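Local coordinates for fructose-bisphosphate aldolase (Thermus caldophilus, PDB 2FJK), which is a class II aldolase with a TIM-barrel fold, here holding 1,3-dihydroxyacetonephosphate in a pocket formed by the barrel and its loops, at residues 4-9 against 167-172; 204-209 against 249-254; 210-215 against 253-258. One frame throughout, in Å; residues are numbered along the deposited sequence.

Contact 1. Residues 4-9 against 167-172; sequences TGLEIL and ADYLAV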
loop_
_atom_site.group_PDB
_atom_site.type_symbol
_atom_site.label_atom_id
_atom_site.label_comp_id
_atom_site.label_asym_id
_atom_site.label_seq_id
_atom_site.Cartn_x
_atom_site.Cartn_y
_atom_site.Cartn_z
ATOM N N THR A 4 11.438 -11.640 -8.228
ATOM C CA THR A 4 10.792 -12.402 -9.295
ATOM C C THR A 4 11.086 -13.891 -9.164
ATOM O O THR A 4 10.389 -14.734 -9.743
ATOM C CB THR A 4 11.235 -11.929 -10.698
ATOM O OG1 THR A 4 12.631 -12.182 -10.879
ATOM C CG2 THR A 4 10.954 -10.450 -10.867
ATOM N N GLY A 5 12.120 -14.222 -8.408
ATOM C CA GLY A 5 12.434 -15.621 -8.222
ATOM C C GLY A 5 13.495 -16.185 -9.145
ATOM O O GLY A 5 14.229 -17.086 -8.745
ATOM N N LEU A 6 13.580 -15.678 -10.373
ATOM C CA LEU A 6 14.582 -16.170 -11.316
ATOM C C LEU A 6 15.935 -16.157 -10.621
ATOM O O LEU A 6 16.687 -17.130 -10.697
ATOM C CB LEU A 6 14.619 -15.298 -12.575
ATOM C CG LEU A 6 15.725 -15.569 -13.607
ATOM C CD1 LEU A 6 15.758 -17.044 -13.999
ATOM C CD2 LEU A 6 15.496 -14.688 -14.831
ATOM N N GLU A 7 16.228 -15.062 -9.924
ATOM C CA GLU A 7 17.488 -14.938 -9.200
ATOM C C GLU A 7 17.485 -15.920 -8.033
ATOM O O GLU A 7 18.514 -16.508 -7.699
ATOM C CB GLU A 7 17.677 -13.506 -8.693
ATOM C CG GLU A 7 17.694 -12.440 -9.793
ATOM C CD GLU A 7 18.786 -12.660 -10.835
ATOM O OE1 GLU A 7 18.693 -13.634 -11.611
ATOM O OE2 GLU A 7 19.741 -11.854 -10.879
ATOM N N ILE A 8 16.322 -16.093 -7.412
ATOM C CA ILE A 8 16.188 -17.043 -6.314
ATOM C C ILE A 8 16.525 -18.432 -6.854
ATOM O O ILE A 8 17.380 -19.132 -6.318
ATOM C CB ILE A 8 14.738 -17.128 -5.789
ATOM C CG1 ILE A 8 14.274 -15.782 -5.253
ATOM C CG2 ILE A 8 14.648 -18.185 -4.705
ATOM C CD1 ILE A 8 12.911 -15.853 -4.599
ATOM N N LEU A 9 15.826 -18.816 -7.923
ATOM C CA LEU A 9 15.993 -20.123 -8.553
ATOM C C LEU A 9 17.341 -20.347 -9.240
ATOM O O LEU A 9 17.882 -21.447 -9.185
ATOM C CB LEU A 9 14.849 -20.388 -9.550
ATOM C CG LEU A 9 13.413 -20.686 -9.058
ATOM C CD1 LEU A 9 13.445 -21.345 -7.677
ATOM C CD2 LEU A 9 12.594 -19.408 -8.999
ATOM N N ALA A 167 10.357 -18.305 -21.843
ATOM C CA ALA A 167 10.187 -18.747 -20.462
ATOM C C ALA A 167 11.495 -18.744 -19.665
ATOM O O ALA A 167 12.579 -18.940 -20.213
ATOM C CB ALA A 167 9.541 -20.127 -20.425
ATOM N N ASP A 168 11.366 -18.526 -18.361
ATOM C CA ASP A 168 12.498 -18.454 -17.457
ATOM C C ASP A 168 12.754 -19.708 -16.621
ATOM O O ASP A 168 13.884 -19.934 -16.191
ATOM C CB ASP A 168 12.302 -17.272 -16.497
ATOM C CG ASP A 168 11.994 -15.983 -17.216
ATOM O OD1 ASP A 168 12.909 -15.430 -17.852
ATOM O OD2 ASP A 168 10.836 -15.524 -17.151
ATOM N N TYR A 169 11.731 -20.524 -16.384
ATOM C CA TYR A 169 11.922 -21.698 -15.527
ATOM C C TYR A 169 11.763 -23.085 -16.149
ATOM O O TYR A 169 12.752 -23.765 -16.407
ATOM C CB TYR A 169 11.006 -21.588 -14.300
ATOM C CG TYR A 169 11.037 -20.222 -13.655
ATOM C CD1 TYR A 169 12.245 -19.556 -13.466
ATOM C CD2 TYR A 169 9.857 -19.580 -13.255
ATOM C CE1 TYR A 169 12.289 -18.296 -12.908
ATOM C CE2 TYR A 169 9.891 -18.303 -12.686
ATOM C CZ TYR A 169 11.115 -17.670 -12.520
ATOM O OH TYR A 169 11.199 -16.411 -11.965
ATOM N N LEU A 170 10.520 -23.500 -16.362
ATOM C CA LEU A 170 10.181 -24.806 -16.939
ATOM C C LEU A 170 9.898 -25.902 -15.921
ATOM O O LEU A 170 10.797 -26.411 -15.261
ATOM C CB LEU A 170 11.260 -25.318 -17.910
ATOM C CG LEU A 170 10.976 -26.752 -18.397
ATOM C CD1 LEU A 170 9.668 -26.764 -19.176
ATOM C CD2 LEU A 170 12.115 -27.280 -19.260
ATOM N N ALA A 171 8.627 -26.264 -15.815
ATOM C CA ALA A 171 8.185 -27.319 -14.916
ATOM C C ALA A 171 8.263 -28.616 -15.731
ATOM O O ALA A 171 7.772 -28.673 -16.860
ATOM C CB ALA A 171 6.752 -27.048 -14.471
ATOM N N VAL A 172 8.885 -29.648 -15.176
ATOM C CA VAL A 172 9.018 -30.902 -15.909
ATOM C C VAL A 172 8.151 -32.040 -15.391
ATOM O O VAL A 172 7.795 -32.089 -14.213
ATOM C CB VAL A 172 10.489 -31.374 -15.933
ATOM C CG1 VAL A 172 11.367 -30.272 -16.517
ATOM C CG2 VAL A 172 10.950 -31.744 -14.527
#
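Tyr-169 reaches across to the turn that begins helix 6-14, its OH lying 2.9 Å from Thr-4 O and 3.0 Å from Leu-6 N. The approach to Leu-6 N is too bent for a hydrogen bond. With Thr-4 O the distance suits one, but Thr-128 OG1 also bonds to this hydroxyl, leaving the proton unsettled. The two leucines make the apolar contacts of the ring. Leu-6 CA comes to the edge, 3.5 Å from Tyr-169 CE1, with Leu-6 CB 3.8 Å from the same carbon. Leu-9 CD2 sits over one face, 4.1 Å from CE1, offset toward the rim. Leu-6 carries its CG anti to the backbone N (chi1 173°), bringing CD1 within 3.8 Å of Tyr-169 CE1 and CD2 near Asp-168 OD1.

In the second shell, Pro-204 packs on Leu-9 and Tyr-169, and Asp-168 OD2 is held by Val-129 N and His-123 NE2. Gly-5, at the N-cap, has a positive phi that suits glycine. A phenol with Leu-9 CD2 over one face and Asp-168 CB over the other carries its hydroxyl to the helix start, where Thr-4 O takes a hydrogen bond from Ser-98 OG and weak ones from Thr-128 OG1 and His-78 NE2.

Contact 2. Residues 204-209 against 249-254; sequences PLVLHG and KINTDT. With 13P (1,3-dihydroxyacetonephosphate), chain E.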
loop_
_atom_site.group_PDB
_atom_site.type_symbol
_atom_site.label_atom_id
_atom_site.label_comp_id
_atom_site.label_asym_id
_atom_site.label_seq_id
_atom_site.Cartn_x
_atom_site.Cartn_y
_atom_site.Cartn_z
ATOM N N PRO A 204 16.416 -22.733 -14.564
ATOM C CA PRO A 204 16.006 -23.508 -13.391
ATOM C C PRO A 204 14.808 -24.417 -13.670
ATOM O O PRO A 204 13.891 -24.040 -14.393
ATOM C CB PRO A 204 15.720 -22.432 -12.339
ATOM C CG PRO A 204 15.524 -21.182 -13.121
ATOM C CD PRO A 204 16.485 -21.296 -14.257
ATOM N N LEU A 205 14.839 -25.625 -13.115
ATOM C CA LEU A 205 13.755 -26.587 -13.301
ATOM C C LEU A 205 12.761 -26.555 -12.159
ATOM O O LEU A 205 13.120 -26.240 -11.026
ATOM C CB LEU A 205 14.314 -28.004 -13.438
ATOM C CG LEU A 205 15.273 -28.243 -14.605
ATOM C CD1 LEU A 205 15.751 -29.687 -14.621
ATOM C CD2 LEU A 205 14.613 -27.883 -15.926
ATOM N N VAL A 206 11.516 -26.911 -12.463
ATOM C CA VAL A 206 10.443 -26.894 -11.476
ATOM C C VAL A 206 9.709 -28.218 -11.321
ATOM O O VAL A 206 9.347 -28.864 -12.306
ATOM C CB VAL A 206 9.414 -25.816 -11.835
ATOM C CG1 VAL A 206 8.438 -25.616 -10.678
ATOM C CG2 VAL A 206 10.137 -24.537 -12.191
ATOM N N LEU A 207 9.470 -28.602 -10.071
ATOM C CA LEU A 207 8.791 -29.852 -9.769
ATOM C C LEU A 207 7.472 -29.646 -9.024
ATOM O O LEU A 207 7.467 -29.249 -7.864
ATOM C CB LEU A 207 9.713 -30.738 -8.927
ATOM C CG LEU A 207 9.283 -32.182 -8.676
ATOM C CD1 LEU A 207 9.205 -32.916 -10.009
ATOM C CD2 LEU A 207 10.283 -32.859 -7.751
ATOM N N HIS A 208 6.357 -29.921 -9.694
ATOM C CA HIS A 208 5.047 -29.788 -9.066
ATOM C C HIS A 208 4.575 -31.128 -8.536
ATOM O O HIS A 208 5.247 -32.140 -8.713
ATOM C CB HIS A 208 4.014 -29.234 -10.050
ATOM C CG HIS A 208 4.208 -27.788 -10.371
ATOM N ND1 HIS A 208 5.062 -27.353 -11.362
ATOM C CD2 HIS A 208 3.690 -26.673 -9.803
ATOM C CE1 HIS A 208 5.057 -26.032 -11.391
ATOM N NE2 HIS A 208 4.234 -25.595 -10.456
ATOM N N GLY A 209 3.413 -31.122 -7.885
ATOM C CA GLY A 209 2.853 -32.338 -7.327
ATOM C C GLY A 209 3.905 -33.069 -6.526
ATOM O O GLY A 209 4.021 -34.295 -6.602
ATOM N N LYS A 249 12.957 -25.456 -7.986
ATOM C CA LYS A 249 11.709 -25.024 -7.366
ATOM C C LYS A 249 10.782 -26.208 -7.137
ATOM O O LYS A 249 10.485 -26.973 -8.061
ATOM C CB LYS A 249 11.006 -23.994 -8.245
ATOM C CG LYS A 249 9.549 -23.776 -7.867
ATOM C CD LYS A 249 8.882 -22.745 -8.767
ATOM C CE LYS A 249 7.388 -22.653 -8.461
ATOM N NZ LYS A 249 6.769 -21.502 -9.155
ATOM N N ILE A 250 10.315 -26.345 -5.901
ATOM C CA ILE A 250 9.444 -27.447 -5.538
ATOM C C ILE A 250 8.137 -26.956 -4.925
ATOM O O ILE A 250 8.130 -26.237 -3.921
ATOM C CB ILE A 250 10.157 -28.377 -4.548
ATOM C CG1 ILE A 250 11.566 -28.677 -5.062
ATOM C CG2 ILE A 250 9.387 -29.668 -4.401
ATOM C CD1 ILE A 250 12.411 -29.454 -4.097
ATOM N N ASN A 251 7.028 -27.358 -5.536
ATOM C CA ASN A 251 5.710 -26.961 -5.066
ATOM C C ASN A 251 5.124 -27.931 -4.046
ATOM O O ASN A 251 5.190 -29.150 -4.221
ATOM C CB ASN A 251 4.765 -26.836 -6.255
ATOM C CG ASN A 251 4.687 -25.423 -6.802
ATOM O OD1 ASN A 251 3.731 -24.689 -6.524
ATOM N ND2 ASN A 251 5.689 -25.031 -7.586
ATOM N N THR A 252 4.540 -27.374 -2.986
ATOM C CA THR A 252 3.908 -28.158 -1.917
ATOM C C THR A 252 2.554 -27.549 -1.579
ATOM O O THR A 252 2.470 -26.368 -1.234
ATOM C CB THR A 252 4.749 -28.156 -0.626
ATOM O OG1 THR A 252 6.071 -28.601 -0.923
ATOM C CG2 THR A 252 4.128 -29.084 0.425
ATOM N N ASP A 253 1.500 -28.357 -1.654
ATOM C CA ASP A 253 0.154 -27.873 -1.379
ATOM C C ASP A 253 -0.620 -28.854 -0.494
ATOM O O ASP A 253 -1.027 -28.505 0.610
ATOM C CB ASP A 253 -0.575 -27.647 -2.714
ATOM C CG ASP A 253 -1.964 -27.078 -2.544
ATOM O OD1 ASP A 253 -2.349 -26.741 -1.410
ATOM O OD2 ASP A 253 -2.677 -26.965 -3.563
ATOM N N THR A 254 -0.822 -30.073 -0.990
ATOM C CA THR A 254 -1.529 -31.115 -0.249
ATOM C C THR A 254 -1.043 -31.279 1.206
ATOM O O THR A 254 -1.854 -31.346 2.132
ATOM C CB THR A 254 -1.387 -32.493 -0.954
ATOM O OG1 THR A 254 -2.085 -32.471 -2.206
ATOM C CG2 THR A 254 -1.947 -33.604 -0.080
HETATM P P 13P E . 0.533 -31.247 -4.354
HETATM O O1P 13P E . -1.028 -31.619 -4.363
HETATM O O2P 13P E . 1.319 -32.610 -4.535
HETATM O O3P 13P E . 0.899 -30.610 -2.979
HETATM O O1 13P E . 0.814 -30.216 -5.553
HETATM C C1 13P E . 1.809 -29.211 -5.371
HETATM C C2 13P E . 2.025 -28.611 -6.738
HETATM O O2 13P E . 2.261 -29.351 -7.689
HETATM C C3 13P E . 1.951 -27.099 -6.951
HETATM O O3 13P E . 2.068 -26.786 -8.335
#
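Val-206 CG1 and Lys-249 CG are both anti to their own backbone N (chi1 -169° and 165°), and this shared choice lays the two side chains side by side on one face of the sheet. The lysine then runs fully extended along the valine, tightly enough that Val-206 CG1 is 3.5 Å from Lys-249 CD, before NZ reaches a salt bridge with Glu-130 and a hydrogen bond with His-78. The backbones that carry them pair in parallel register. Lys-249 uses both of its peptide groups toward the neighbouring strand: its N bonds to Leu-205 O at 3.1 Å, and its O receives Leu-207 N at 2.8 Å. Asn-251 N continues the pattern to Leu-207 O at 3.0 Å.

These are adjacent strands of the TIM barrel, and as in other barrels the ligand lies at their C-terminal ends. There His-208 and Asn-251 point the same way, ring and amide planes 25° apart; His-208 NE2 and Asn-251 ND2 are close without bonding. The ligand 1,3-dihydroxyacetonephosphate lies beside them, though several of its contacts with His-208 and Gly-209 are implausibly short, making that end's exact placement doubtful. At the phosphate, O3P accepts Asp-253 N and Thr-254 N, each at 2.7 Å, while Thr-254 OG1 donates to O1P. On the other face, Leu-207 and Ile-250 both pack against Ile-239 of helix 236-244.

Contact 3. Residues 210-215 against 253-258; sequences ASAVPQ and DTDLRL. With 13P (1,3-dihydroxyacetonephosphate), chain E.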
loop_
_atom_site.group_PDB
_atom_site.type_symbol
_atom_site.label_atom_id
_atom_site.label_comp_id
_atom_site.label_asym_id
_atom_site.label_seq_id
_atom_site.Cartn_x
_atom_site.Cartn_y
_atom_site.Cartn_z
ATOM N N ALA A 210 4.659 -32.313 -5.733
ATOM C CA ALA A 210 5.741 -32.898 -4.957
ATOM C C ALA A 210 5.500 -33.126 -3.475
ATOM O O ALA A 210 6.453 -33.349 -2.737
ATOM C CB ALA A 210 7.015 -32.073 -5.154
ATOM N N SER A 211 4.251 -33.084 -3.026
ATOM C CA SER A 211 3.985 -33.320 -1.608
ATOM C C SER A 211 4.497 -34.703 -1.178
ATOM O O SER A 211 4.584 -35.623 -1.988
ATOM C CB SER A 211 2.489 -33.213 -1.303
ATOM O OG SER A 211 2.112 -31.876 -1.020
ATOM N N ALA A 212 4.823 -34.834 0.104
ATOM C CA ALA A 212 5.334 -36.085 0.655
ATOM C C ALA A 212 4.198 -36.924 1.237
ATOM O O ALA A 212 4.297 -38.146 1.329
ATOM C CB ALA A 212 6.390 -35.788 1.741
ATOM N N VAL A 213 3.120 -36.259 1.626
ATOM C CA VAL A 213 1.967 -36.942 2.191
ATOM C C VAL A 213 2.434 -37.977 3.225
ATOM O O VAL A 213 2.118 -39.165 3.116
ATOM C CB VAL A 213 1.168 -37.645 1.077
ATOM C CG1 VAL A 213 -0.260 -37.888 1.538
ATOM C CG2 VAL A 213 1.203 -36.797 -0.205
ATOM N N PRO A 214 3.192 -37.526 4.245
ATOM C CA PRO A 214 3.725 -38.381 5.313
ATOM C C PRO A 214 2.688 -39.262 5.988
ATOM O O PRO A 214 1.585 -38.813 6.307
ATOM C CB PRO A 214 4.369 -37.381 6.276
ATOM C CG PRO A 214 3.571 -36.122 6.043
ATOM C CD PRO A 214 3.444 -36.105 4.544
ATOM N N GLN A 215 3.063 -40.520 6.210
ATOM C CA GLN A 215 2.181 -41.504 6.821
ATOM C C GLN A 215 1.642 -41.039 8.167
ATOM O O GLN A 215 0.439 -41.117 8.421
ATOM C CB GLN A 215 2.922 -42.838 6.976
ATOM C CG GLN A 215 2.057 -43.994 7.469
ATOM C CD GLN A 215 0.784 -44.178 6.653
ATOM O OE1 GLN A 215 0.810 -44.177 5.420
ATOM N NE2 GLN A 215 -0.338 -44.349 7.342
ATOM N N ASP A 253 1.500 -28.357 -1.654
ATOM C CA ASP A 253 0.154 -27.873 -1.379
ATOM C C ASP A 253 -0.620 -28.854 -0.494
ATOM O O ASP A 253 -1.027 -28.505 0.610
ATOM C CB ASP A 253 -0.575 -27.647 -2.714
ATOM C CG ASP A 253 -1.964 -27.078 -2.544
ATOM O OD1 ASP A 253 -2.349 -26.741 -1.410
ATOM O OD2 ASP A 253 -2.677 -26.965 -3.563
ATOM N N THR A 254 -0.822 -30.073 -0.990
ATOM C CA THR A 254 -1.529 -31.115 -0.249
ATOM C C THR A 254 -1.043 -31.279 1.206
ATOM O O THR A 254 -1.854 -31.346 2.132
ATOM C CB THR A 254 -1.387 -32.493 -0.954
ATOM O OG1 THR A 254 -2.085 -32.471 -2.206
ATOM C CG2 THR A 254 -1.947 -33.604 -0.080
ATOM N N ASP A 255 0.272 -31.359 1.400
ATOM C CA ASP A 255 0.823 -31.532 2.742
ATOM C C ASP A 255 0.301 -30.475 3.714
ATOM O O ASP A 255 -0.041 -30.790 4.849
ATOM C CB ASP A 255 2.363 -31.489 2.725
ATOM C CG ASP A 255 2.990 -32.735 2.097
ATOM O OD1 ASP A 255 2.343 -33.803 2.074
ATOM O OD2 ASP A 255 4.149 -32.648 1.640
ATOM N N LEU A 256 0.232 -29.229 3.250
ATOM C CA LEU A 256 -0.233 -28.117 4.075
ATOM C C LEU A 256 -1.710 -28.214 4.395
ATOM O O LEU A 256 -2.108 -28.018 5.538
ATOM C CB LEU A 256 0.042 -26.789 3.381
ATOM C CG LEU A 256 1.445 -26.604 2.812
ATOM C CD1 LEU A 256 1.586 -25.167 2.351
ATOM C CD2 LEU A 256 2.502 -26.938 3.850
ATOM N N ARG A 257 -2.523 -28.502 3.381
ATOM C CA ARG A 257 -3.966 -28.633 3.577
ATOM C C ARG A 257 -4.249 -29.708 4.602
ATOM O O ARG A 257 -5.032 -29.502 5.522
ATOM C CB ARG A 257 -4.678 -29.024 2.282
ATOM C CG ARG A 257 -4.606 -28.028 1.153
ATOM C CD ARG A 257 -5.485 -28.527 -0.002
ATOM N NE ARG A 257 -5.237 -27.808 -1.241
ATOM C CZ ARG A 257 -6.016 -27.881 -2.320
ATOM N NH1 ARG A 257 -7.103 -28.650 -2.309
ATOM N NH2 ARG A 257 -5.709 -27.184 -3.414
ATOM N N LEU A 258 -3.621 -30.867 4.419
ATOM C CA LEU A 258 -3.787 -32.003 5.326
ATOM C C LEU A 258 -3.407 -31.654 6.754
ATOM O O LEU A 258 -4.167 -31.910 7.688
ATOM C CB LEU A 258 -2.929 -33.187 4.878
ATOM C CG LEU A 258 -3.635 -34.436 4.355
ATOM C CD1 LEU A 258 -2.611 -35.571 4.290
ATOM C CD2 LEU A 258 -4.799 -34.818 5.273
HETATM P P 13P E . 0.533 -31.247 -4.354
HETATM O O1P 13P E . -1.028 -31.619 -4.363
HETATM O O2P 13P E . 1.319 -32.610 -4.535
HETATM O O3P 13P E . 0.899 -30.610 -2.979
HETATM O O1 13P E . 0.814 -30.216 -5.553
HETATM C C1 13P E . 1.809 -29.211 -5.371
HETATM C C2 13P E . 2.025 -28.611 -6.738
HETATM O O2 13P E . 2.261 -29.351 -7.689
HETATM C C3 13P E . 1.951 -27.099 -6.951
HETATM O O3 13P E . 2.068 -26.786 -8.335
#
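The carboxylate of Asp-255 lies against the turn at Ala-212 and Val-213, with Pro-214 CD 3.6 Å from its OD1. It sits in the first turn of helix 254-270, whose N terminus faces the ligand phosphate, an arrangement familiar from TIM barrels. Both carboxylate oxygens work through their syn lone pairs: OD2 takes Ala-212 N at 2.8 Å, and OD1 takes Val-213 N at 2.6 Å. The group is therefore gripped by two successive peptides, consistent with a fixed rotation, and CG stands beside the backbone N of Asp-255 (chi1 -72°), turned toward the loop.

The tie is reciprocal, for Asp-255 N returns a 3.1 Å bond to Ser-211 OG. The same hydroxyl, an acceptor here, donates to O3P of 1,3-dihydroxyacetonephosphate at 2.6 Å, consistent with the helix start orienting a residue that touches the ligand. Val-213 CG1 meets Leu-258 CD1 in looser apolar packing.

At the N-cap, Asp-253 makes no capping bond with its side chain. Arg-257 holds it side-on instead, NE to OD1 and NH2 to OD2, while NH1 makes a salt bridge with Asp-276 of a second subunit. Ser-211 N adds a weak hydrogen bond of 3.3 Å to the phosphate oxygen O2P.

In the fold
From the N terminus, contact 1 closes the longest loop, bringing residues 167-172 back to the start of helix 6-14 after 157 intervening residues that include much of the barrel. Contact 2 opens only after that loop is complete, yet it touches contact 1, because backbone bonds join Leu-170 and Val-172 to Val-206 and so link neighbouring barrel strands. Contacts 2 and 3 overlap rather than nest: 210-215 follows directly on 204-209, and both loops end on the continuous run from strand 247-252 into helix 254-270, sharing Asp-253 and Thr-254. Contact 1 lies across the chain's centre from contact 3; contacts 2 and 3 both touch the ligand.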